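PDB 1Y6Z: heat shock protein, putative from Plasmodium falciparum, which probably serves, as the middle domain of a longer heat shock protein 90 family member, in ATP-dependent chaperoning of unfolded proteins. Local coordinates for residues D145-T148 with K149-N152; D200-C203 with I204-I207; T15-D18 with Y19-Y23. All coordinates share one frame; numbering follows the deposited sequence.

All three contacts are local, within the middle domain of an Hsp90 family protein. In chain order, contact 3 comes first, at the start of helix 16-27. That helix packs on the mixed sheet containing strands 35-41, 47-53 and 98-103. Contact 1 follows on the first two turns of helix 145-164, beside helix 121-141. Contact 2 comes last, where a loop enters strand 204-208 of the parallel three-stranded sheet. The centres of contacts 1 and 2 lie about 26 Å apart, those of 1 and 3 about 21 Å. Contacts 2 and 3 lie on opposite sides of the chain's centre, their centres about 45 Å apart. They thus mark two ends and the helical middle of an elongated domain.

Contact 1 of 3, residues D145-T148 with K149-N152; sequences DKWT and KFLN
Trp147 meets Phe150 and Leu151 near the start of helix 145-164, where three side chains gather on one flank of the first turns. The planes of the Trp147 six-membered ring and the Phe150 ring differ by 26°. The rings are offset, so that little of one lies over the other, and their centroids are 5.1 Å apart. The CE3-CZ3-CH2 side of the indole meets the CD2-CE2 side of Phe150, closest at Trp147 CZ3 to Phe150 CD2, 3.3 Å. Leu151 comes over a face of the indole. Its CG stands 3.6 Å above the plane of the Trp147 ring, displaced toward the rim. The two methyl groups divide the indole between them. Leu151 CD1 lies 3.4 Å from Trp147 NE1, and Leu151 CD2 lies 3.6 Å from Trp147 CZ2. The indole gets there because CG of Trp147 is anti to the backbone N (chi1 178°). Beneath the side chains the backbone keeps regular helical bonds. Leu151 N gives a hydrogen bond of 3.0 Å to Trp147 O, and Phe150 N gives one of 2.8 Å to Lys146 O. The aromatic flank packs partly against Leu139 and Met136 of helix 121-141 and partly on loop residues Leu175 and Phe96, while Lys149 and Asn152 are exposed. The buried indole is not purely apolar: Trp147 NE1 is hydrogen-bonded to Glu177 OE2. That bond satisfies the ring's one polar atom and probably helps fix its rotation, while apolar packing with Leu151, Phe150 and Leu139 probably steadies the rest.

Contact 2 of 3, residues D200-C203 with I204-I207; sequences DQKC and IYYI
Tyr205 folds its ring back over Cys203, two residues earlier, as the chain passes from a loop into strand 204-208. From CB, CG of Tyr205 stands anti to the carbonyl carbon and beside the backbone N (chi1 -63°), and this turns the ring back along the incoming loop. Next along the side, CD1 of Tyr205 lies 3.6 Å from Cys203 O and has Gln201 NE2 at 3.9 Å, near the ring plane at its edge. CE1 of Tyr205 touches both Cys203 O and Cys203 CB. Farther out, CZ of Tyr205 is 3.6 Å from Cys203 CB. This CB sits over one face, 4.0 Å from the centroid of the Tyr205 ring and 28° off the normal, a CH-pi contact. The sulfur lies obliquely to the same ring, with Cys203 SG 5.1 Å from the centroid of Tyr205. At the tip, Tyr205 OH accepts a weak hydrogen bond of 3.3 Å from Lys202 NZ, whose bent chain crosses to reach it. Gln201 ties the loop to itself: its NE2 gives Cys203 O a hydrogen bond of 2.8 Å, almost in line with the carbonyl. Tyr193 OH bonds to Tyr205 N. Leu257 of strand 256-258 touches both Cys203 and Tyr205. The arrangement joins a loop to the first residues of the central strand of a three-stranded parallel sheet and includes a Cys sulfur-aromatic contact.

Contact 3 of 3, residues T15-D18 with Y19-Y23; sequences TEND and YYSFY
Tyr19 packs back on Thr15 at the start of helix 16-27, with Tyr19 CD1 3.4 Å from Thr15 O. This is the tightly packed part of the contact. Tyr19 is buried: its ring stacks with that of Tyr36 of strand 35-41, and its OH is hydrogen-bonded to His38 ND1. Ile50 of strand 47-53 also touches it.

The other side lies toward solvent, yet it is well bonded. Here Glu16, an exposed residue, lies across the ring of partly exposed Tyr20, one turn on. CG of Glu16 is 3.8 Å from the centroid of the Tyr20 ring, 21° off its normal, a CH-pi contact over one face. Beyond CG the carboxylate continues over the same ring, its plane only 12° from that of the aromatic group. Glu16 OE1 lies 3.6 Å from Tyr20 CE2, and Glu16 OE2 is 3.2 Å from Tyr20 OH. CG of Glu16 anti to the backbone N (chi1 -164°) and an extended chain beyond it carry the carboxylate that far. Ser21 OG gives a hydrogen bond of 2.7 Å to Asn17 O, which also receives Ser21 N. One donor lies above the carbonyl plane and the other below it, so the oxygen is held by two bonds. Thr15 is the N-cap, and with Asp18 it forms a capping box. Asp18 N donates to Thr15 OG1 at 3.2 Å, and Thr15 N donates to Asp18 OD2 at 3.0 Å, meeting it from above the carboxylate plane. By contrast, the first main-chain bond across the contact, from Tyr19 N to Thr15 O, is weak.

The chemistry implies a helix start secured by reciprocal capping. The carboxylates of Glu16 and Asp18 near this N-terminus would probably be stabilised by the helix dipole, while the aromatic flank joins the helix to the sheet.

Contact 1 of 3, residues D145-T148 with K149-N152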
loop_
_atom_site.group_PDB
_atom_site.type_symbol
_atom_site.label_atom_id
_atom_site.label_comp_id
_atom_site.label_asym_id
_atom_site.label_seq_id
_atom_site.Cartn_x
_atom_site.Cartn_y
_atom_site.Cartn_z
ATOM N N ASP B 145 -18.542 6.896 -9.155
ATOM C CA ASP B 145 -19.687 6.075 -9.535
ATOM C C ASP B 145 -19.209 4.686 -9.883
ATOM O O ASP B 145 -19.879 3.721 -9.558
ATOM C CB ASP B 145 -20.416 6.640 -10.748
ATOM C CG ASP B 145 -19.582 6.538 -12.016
ATOM O OD1 ASP B 145 -18.377 6.939 -11.967
ATOM O OD2 ASP B 145 -20.113 6.027 -13.044
ATOM N N LYS B 146 -18.078 4.596 -10.586
ATOM C CA LYS B 146 -17.503 3.296 -10.924
ATOM C C LYS B 146 -17.119 2.500 -9.671
ATOM O O LYS B 146 -17.284 1.291 -9.643
ATOM C CB LYS B 146 -16.332 3.431 -11.878
ATOM C CG LYS B 146 -16.775 3.571 -13.326
ATOM C CD LYS B 146 -15.602 3.824 -14.263
ATOM C CE LYS B 146 -14.788 2.581 -14.538
ATOM N NZ LYS B 146 -13.847 2.861 -15.616
ATOM N N TRP B 147 -16.627 3.191 -8.641
ATOM C CA TRP B 147 -16.311 2.542 -7.391
ATOM C C TRP B 147 -17.557 1.950 -6.704
ATOM O O TRP B 147 -17.516 0.836 -6.169
ATOM C CB TRP B 147 -15.585 3.506 -6.434
ATOM C CG TRP B 147 -15.293 2.844 -5.122
ATOM C CD1 TRP B 147 -15.812 3.174 -3.905
ATOM C CD2 TRP B 147 -14.401 1.755 -4.895
ATOM N NE1 TRP B 147 -15.329 2.336 -2.934
ATOM C CE2 TRP B 147 -14.461 1.448 -3.511
ATOM C CE3 TRP B 147 -13.595 0.966 -5.735
ATOM C CZ2 TRP B 147 -13.729 0.422 -2.940
ATOM C CZ3 TRP B 147 -12.860 -0.053 -5.162
ATOM C CH2 TRP B 147 -12.925 -0.313 -3.787
ATOM N N THR B 148 -18.666 2.705 -6.677
ATOM C CA THR B 148 -19.859 2.168 -6.044
ATOM C C THR B 148 -20.403 0.945 -6.803
ATOM O O THR B 148 -20.803 -0.016 -6.177
ATOM C CB THR B 148 -20.985 3.250 -5.842
ATOM O OG1 THR B 148 -20.473 4.346 -5.082
ATOM C CG2 THR B 148 -22.191 2.632 -5.110
ATOM N N LYS B 149 -20.383 1.006 -8.134
ATOM C CA LYS B 149 -20.636 -0.130 -9.045
ATOM C C LYS B 149 -19.752 -1.341 -8.758
ATOM O O LYS B 149 -20.246 -2.448 -8.560
ATOM C CB LYS B 149 -20.350 0.311 -10.470
ATOM C CG LYS B 149 -20.747 -0.682 -11.506
ATOM C CD LYS B 149 -20.538 -0.033 -12.863
ATOM C CE LYS B 149 -21.786 -0.157 -13.687
ATOM N NZ LYS B 149 -21.475 -0.770 -14.987
ATOM N N PHE B 150 -18.445 -1.106 -8.672
ATOM C CA PHE B 150 -17.542 -2.172 -8.246
ATOM C C PHE B 150 -18.006 -2.807 -6.913
ATOM O O PHE B 150 -18.148 -4.019 -6.820
ATOM C CB PHE B 150 -16.093 -1.664 -8.169
ATOM C CG PHE B 150 -15.157 -2.668 -7.597
ATOM C CD1 PHE B 150 -14.692 -3.735 -8.383
ATOM C CD2 PHE B 150 -14.745 -2.568 -6.264
ATOM C CE1 PHE B 150 -13.864 -4.688 -7.849
ATOM C CE2 PHE B 150 -13.903 -3.491 -5.710
ATOM C CZ PHE B 150 -13.469 -4.571 -6.480
ATOM N N LEU B 151 -18.232 -2.016 -5.855
ATOM C CA LEU B 151 -18.652 -2.623 -4.583
ATOM C C LEU B 151 -20.022 -3.292 -4.667
ATOM O O LEU B 151 -20.238 -4.366 -4.090
ATOM C CB LEU B 151 -18.592 -1.617 -3.412
ATOM C CG LEU B 151 -17.186 -1.127 -2.991
ATOM C CD1 LEU B 151 -17.412 -0.088 -1.870
ATOM C CD2 LEU B 151 -16.215 -2.203 -2.548
ATOM N N ASN B 152 -20.949 -2.674 -5.398
ATOM C CA ASN B 152 -22.292 -3.329 -5.599
ATOM C C ASN B 152 -22.214 -4.733 -6.239
ATOM O O ASN B 152 -23.010 -5.614 -5.903
ATOM C CB ASN B 152 -23.214 -2.452 -6.466
ATOM C CG ASN B 152 -23.764 -1.219 -5.727
ATOM O OD1 ASN B 152 -24.224 -0.258 -6.374
ATOM N ND2 ASN B 152 -23.702 -1.228 -4.407
#

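Contact 2 of 3, residues D200-C203 with I204-I207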
loop_
_atom_site.group_PDB
_atom_site.type_symbol
_atom_site.label_atom_id
_atom_site.label_comp_id
_atom_site.label_asym_id
_atom_site.label_seq_id
_atom_site.Cartn_x
_atom_site.Cartn_y
_atom_site.Cartn_z
ATOM N N ASP B 200 -14.634 10.236 23.360
ATOM C CA ASP B 200 -14.307 9.106 24.225
ATOM C C ASP B 200 -14.828 7.781 23.659
ATOM O O ASP B 200 -14.855 6.767 24.376
ATOM C CB ASP B 200 -14.914 9.332 25.624
ATOM C CG ASP B 200 -14.630 10.734 26.179
ATOM O OD1 ASP B 200 -13.549 11.299 25.889
ATOM O OD2 ASP B 200 -15.512 11.271 26.893
ATOM N N GLN B 201 -15.252 7.784 22.390
ATOM C CA GLN B 201 -15.658 6.539 21.696
ATOM C C GLN B 201 -14.404 5.806 21.340
ATOM O O GLN B 201 -13.528 6.377 20.706
ATOM C CB GLN B 201 -16.430 6.804 20.400
ATOM C CG GLN B 201 -16.898 5.476 19.721
ATOM C CD GLN B 201 -17.671 5.697 18.427
ATOM O OE1 GLN B 201 -17.988 6.814 18.072
ATOM N NE2 GLN B 201 -17.953 4.612 17.707
ATOM N N LYS B 202 -14.315 4.555 21.762
ATOM C CA LYS B 202 -13.100 3.756 21.541
ATOM C C LYS B 202 -13.284 2.629 20.515
ATOM O O LYS B 202 -12.301 2.088 20.012
ATOM C CB LYS B 202 -12.549 3.192 22.873
ATOM C CG LYS B 202 -13.411 2.124 23.583
ATOM C CD LYS B 202 -14.462 2.768 24.554
ATOM C CE LYS B 202 -15.273 1.758 25.397
ATOM N NZ LYS B 202 -16.013 0.701 24.601
ATOM N N CYS B 203 -14.535 2.305 20.190
ATOM C CA CYS B 203 -14.863 1.059 19.460
ATOM C C CYS B 203 -15.634 1.364 18.212
ATOM O O CYS B 203 -16.325 2.381 18.153
ATOM C CB CYS B 203 -15.798 0.172 20.294
ATOM S SG CYS B 203 -15.063 -0.678 21.647
ATOM N N ILE B 204 -15.578 0.436 17.247
ATOM C CA ILE B 204 -16.433 0.525 16.070
ATOM C C ILE B 204 -17.552 -0.430 16.373
ATOM O O ILE B 204 -17.290 -1.598 16.678
ATOM C CB ILE B 204 -15.669 0.045 14.765
ATOM C CG1 ILE B 204 -14.448 0.928 14.478
ATOM C CG2 ILE B 204 -16.583 0.005 13.556
ATOM C CD1 ILE B 204 -13.439 0.231 13.551
ATOM N N TYR B 205 -18.799 0.029 16.272
ATOM C CA TYR B 205 -19.936 -0.845 16.587
ATOM C C TYR B 205 -20.623 -1.280 15.339
ATOM O O TYR B 205 -20.648 -0.533 14.393
ATOM C CB TYR B 205 -20.949 -0.138 17.503
ATOM C CG TYR B 205 -20.342 0.207 18.840
ATOM C CD1 TYR B 205 -19.703 1.450 19.056
ATOM C CD2 TYR B 205 -20.357 -0.725 19.878
ATOM C CE1 TYR B 205 -19.113 1.750 20.303
ATOM C CE2 TYR B 205 -19.789 -0.441 21.116
ATOM C CZ TYR B 205 -19.179 0.794 21.324
ATOM O OH TYR B 205 -18.611 1.026 22.554
ATOM N N TYR B 206 -21.186 -2.487 15.350
ATOM C CA TYR B 206 -22.133 -2.898 14.321
ATOM C C TYR B 206 -23.319 -3.687 14.873
ATOM O O TYR B 206 -23.268 -4.165 15.986
ATOM C CB TYR B 206 -21.426 -3.704 13.217
ATOM C CG TYR B 206 -21.093 -5.124 13.571
ATOM C CD1 TYR B 206 -21.960 -6.161 13.219
ATOM C CD2 TYR B 206 -19.906 -5.436 14.208
ATOM C CE1 TYR B 206 -21.654 -7.470 13.516
ATOM C CE2 TYR B 206 -19.596 -6.759 14.526
ATOM C CZ TYR B 206 -20.488 -7.759 14.166
ATOM O OH TYR B 206 -20.185 -9.062 14.450
ATOM N N ILE B 207 -24.366 -3.826 14.068
ATOM C CA ILE B 207 -25.593 -4.550 14.483
ATOM C C ILE B 207 -26.250 -5.361 13.354
ATOM O O ILE B 207 -26.638 -4.796 12.318
ATOM C CB ILE B 207 -26.641 -3.588 15.126
ATOM C CG1 ILE B 207 -27.868 -4.368 15.635
ATOM C CG2 ILE B 207 -27.088 -2.447 14.162
ATOM C CD1 ILE B 207 -28.638 -3.636 16.740
#

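Contact 3 of 3, residues T15-D18 with Y19-Y23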
loop_
_atom_site.group_PDB
_atom_site.type_symbol
_atom_site.label_atom_id
_atom_site.label_comp_id
_atom_site.label_asym_id
_atom_site.label_seq_id
_atom_site.Cartn_x
_atom_site.Cartn_y
_atom_site.Cartn_z
ATOM N N THR B 15 -3.920 1.877 -26.694
ATOM C CA THR B 15 -4.976 2.727 -26.181
ATOM C C THR B 15 -5.864 1.914 -25.231
ATOM O O THR B 15 -5.825 0.681 -25.243
ATOM C CB THR B 15 -5.906 3.231 -27.326
ATOM O OG1 THR B 15 -6.501 2.106 -27.995
ATOM C CG2 THR B 15 -5.181 4.158 -28.300
ATOM N N GLU B 16 -6.672 2.588 -24.432
ATOM C CA GLU B 16 -7.698 1.903 -23.670
ATOM C C GLU B 16 -8.496 0.927 -24.503
ATOM O O GLU B 16 -8.764 -0.188 -24.066
ATOM C CB GLU B 16 -8.672 2.881 -23.025
ATOM C CG GLU B 16 -9.528 2.225 -21.915
ATOM C CD GLU B 16 -10.568 3.152 -21.331
ATOM O OE1 GLU B 16 -11.500 3.558 -22.053
ATOM O OE2 GLU B 16 -10.496 3.434 -20.125
ATOM N N ASN B 17 -8.840 1.327 -25.718
ATOM C CA ASN B 17 -9.638 0.488 -26.596
ATOM C C ASN B 17 -8.923 -0.787 -26.990
ATOM O O ASN B 17 -9.589 -1.796 -27.155
ATOM C CB ASN B 17 -10.086 1.222 -27.853
ATOM C CG ASN B 17 -11.083 0.392 -28.672
ATOM O OD1 ASN B 17 -12.264 0.331 -28.330
ATOM N ND2 ASN B 17 -10.594 -0.290 -29.725
ATOM N N ASP B 18 -7.594 -0.746 -27.142
ATOM C CA ASP B 18 -6.788 -1.907 -27.435
ATOM C C ASP B 18 -6.915 -2.948 -26.283
ATOM O O ASP B 18 -7.022 -4.128 -26.517
ATOM C CB ASP B 18 -5.314 -1.539 -27.589
ATOM C CG ASP B 18 -5.019 -0.811 -28.903
ATOM O OD1 ASP B 18 -5.781 -1.014 -29.867
ATOM O OD2 ASP B 18 -4.044 -0.035 -28.939
ATOM N N TYR B 19 -6.883 -2.456 -25.046
ATOM C CA TYR B 19 -7.022 -3.338 -23.860
ATOM C C TYR B 19 -8.459 -3.895 -23.721
ATOM O O TYR B 19 -8.670 -5.093 -23.429
ATOM C CB TYR B 19 -6.620 -2.535 -22.619
ATOM C CG TYR B 19 -5.114 -2.366 -22.452
ATOM C CD1 TYR B 19 -4.500 -1.158 -22.722
ATOM C CD2 TYR B 19 -4.303 -3.443 -22.030
ATOM C CE1 TYR B 19 -3.106 -0.994 -22.537
ATOM C CE2 TYR B 19 -2.938 -3.283 -21.820
ATOM C CZ TYR B 19 -2.344 -2.059 -22.093
ATOM O OH TYR B 19 -0.963 -1.907 -21.886
ATOM N N TYR B 20 -9.430 -3.013 -23.877
ATOM C CA TYR B 20 -10.854 -3.426 -23.820
ATOM C C TYR B 20 -11.194 -4.433 -24.912
ATOM O O TYR B 20 -11.870 -5.414 -24.645
ATOM C CB TYR B 20 -11.749 -2.218 -23.965
ATOM C CG TYR B 20 -11.951 -1.371 -22.742
ATOM C CD1 TYR B 20 -11.078 -1.419 -21.628
ATOM C CD2 TYR B 20 -13.013 -0.457 -22.706
ATOM C CE1 TYR B 20 -11.272 -0.578 -20.533
ATOM C CE2 TYR B 20 -13.198 0.363 -21.604
ATOM C CZ TYR B 20 -12.334 0.277 -20.516
ATOM O OH TYR B 20 -12.527 1.074 -19.400
ATOM N N SER B 21 -10.725 -4.226 -26.152
ATOM C CA SER B 21 -10.938 -5.199 -27.252
ATOM C C SER B 21 -10.268 -6.532 -27.024
ATOM O O SER B 21 -10.842 -7.565 -27.305
ATOM C CB SER B 21 -10.463 -4.648 -28.608
ATOM O OG SER B 21 -11.062 -3.378 -28.774
ATOM N N PHE B 22 -9.043 -6.511 -26.526
ATOM C CA PHE B 22 -8.404 -7.723 -26.083
ATOM C C PHE B 22 -9.166 -8.469 -25.003
ATOM O O PHE B 22 -9.294 -9.689 -25.102
ATOM C CB PHE B 22 -6.937 -7.475 -25.641
ATOM C CG PHE B 22 -6.261 -8.710 -25.145
ATOM C CD1 PHE B 22 -5.767 -9.636 -26.038
ATOM C CD2 PHE B 22 -6.156 -8.976 -23.780
ATOM C CE1 PHE B 22 -5.172 -10.795 -25.597
ATOM C CE2 PHE B 22 -5.556 -10.142 -23.325
ATOM C CZ PHE B 22 -5.070 -11.059 -24.235
ATOM N N TYR B 23 -9.699 -7.754 -24.004
ATOM C CA TYR B 23 -10.447 -8.380 -22.915
ATOM C C TYR B 23 -11.695 -9.076 -23.494
ATOM O O TYR B 23 -11.970 -10.213 -23.189
ATOM C CB TYR B 23 -10.894 -7.308 -21.934
ATOM C CG TYR B 23 -11.956 -7.738 -20.923
ATOM C CD1 TYR B 23 -11.653 -8.599 -19.876
ATOM C CD2 TYR B 23 -13.263 -7.259 -21.030
ATOM C CE1 TYR B 23 -12.626 -9.005 -18.982
ATOM C CE2 TYR B 23 -14.236 -7.642 -20.168
ATOM C CZ TYR B 23 -13.909 -8.520 -19.130
ATOM O OH TYR B 23 -14.871 -8.855 -18.250
#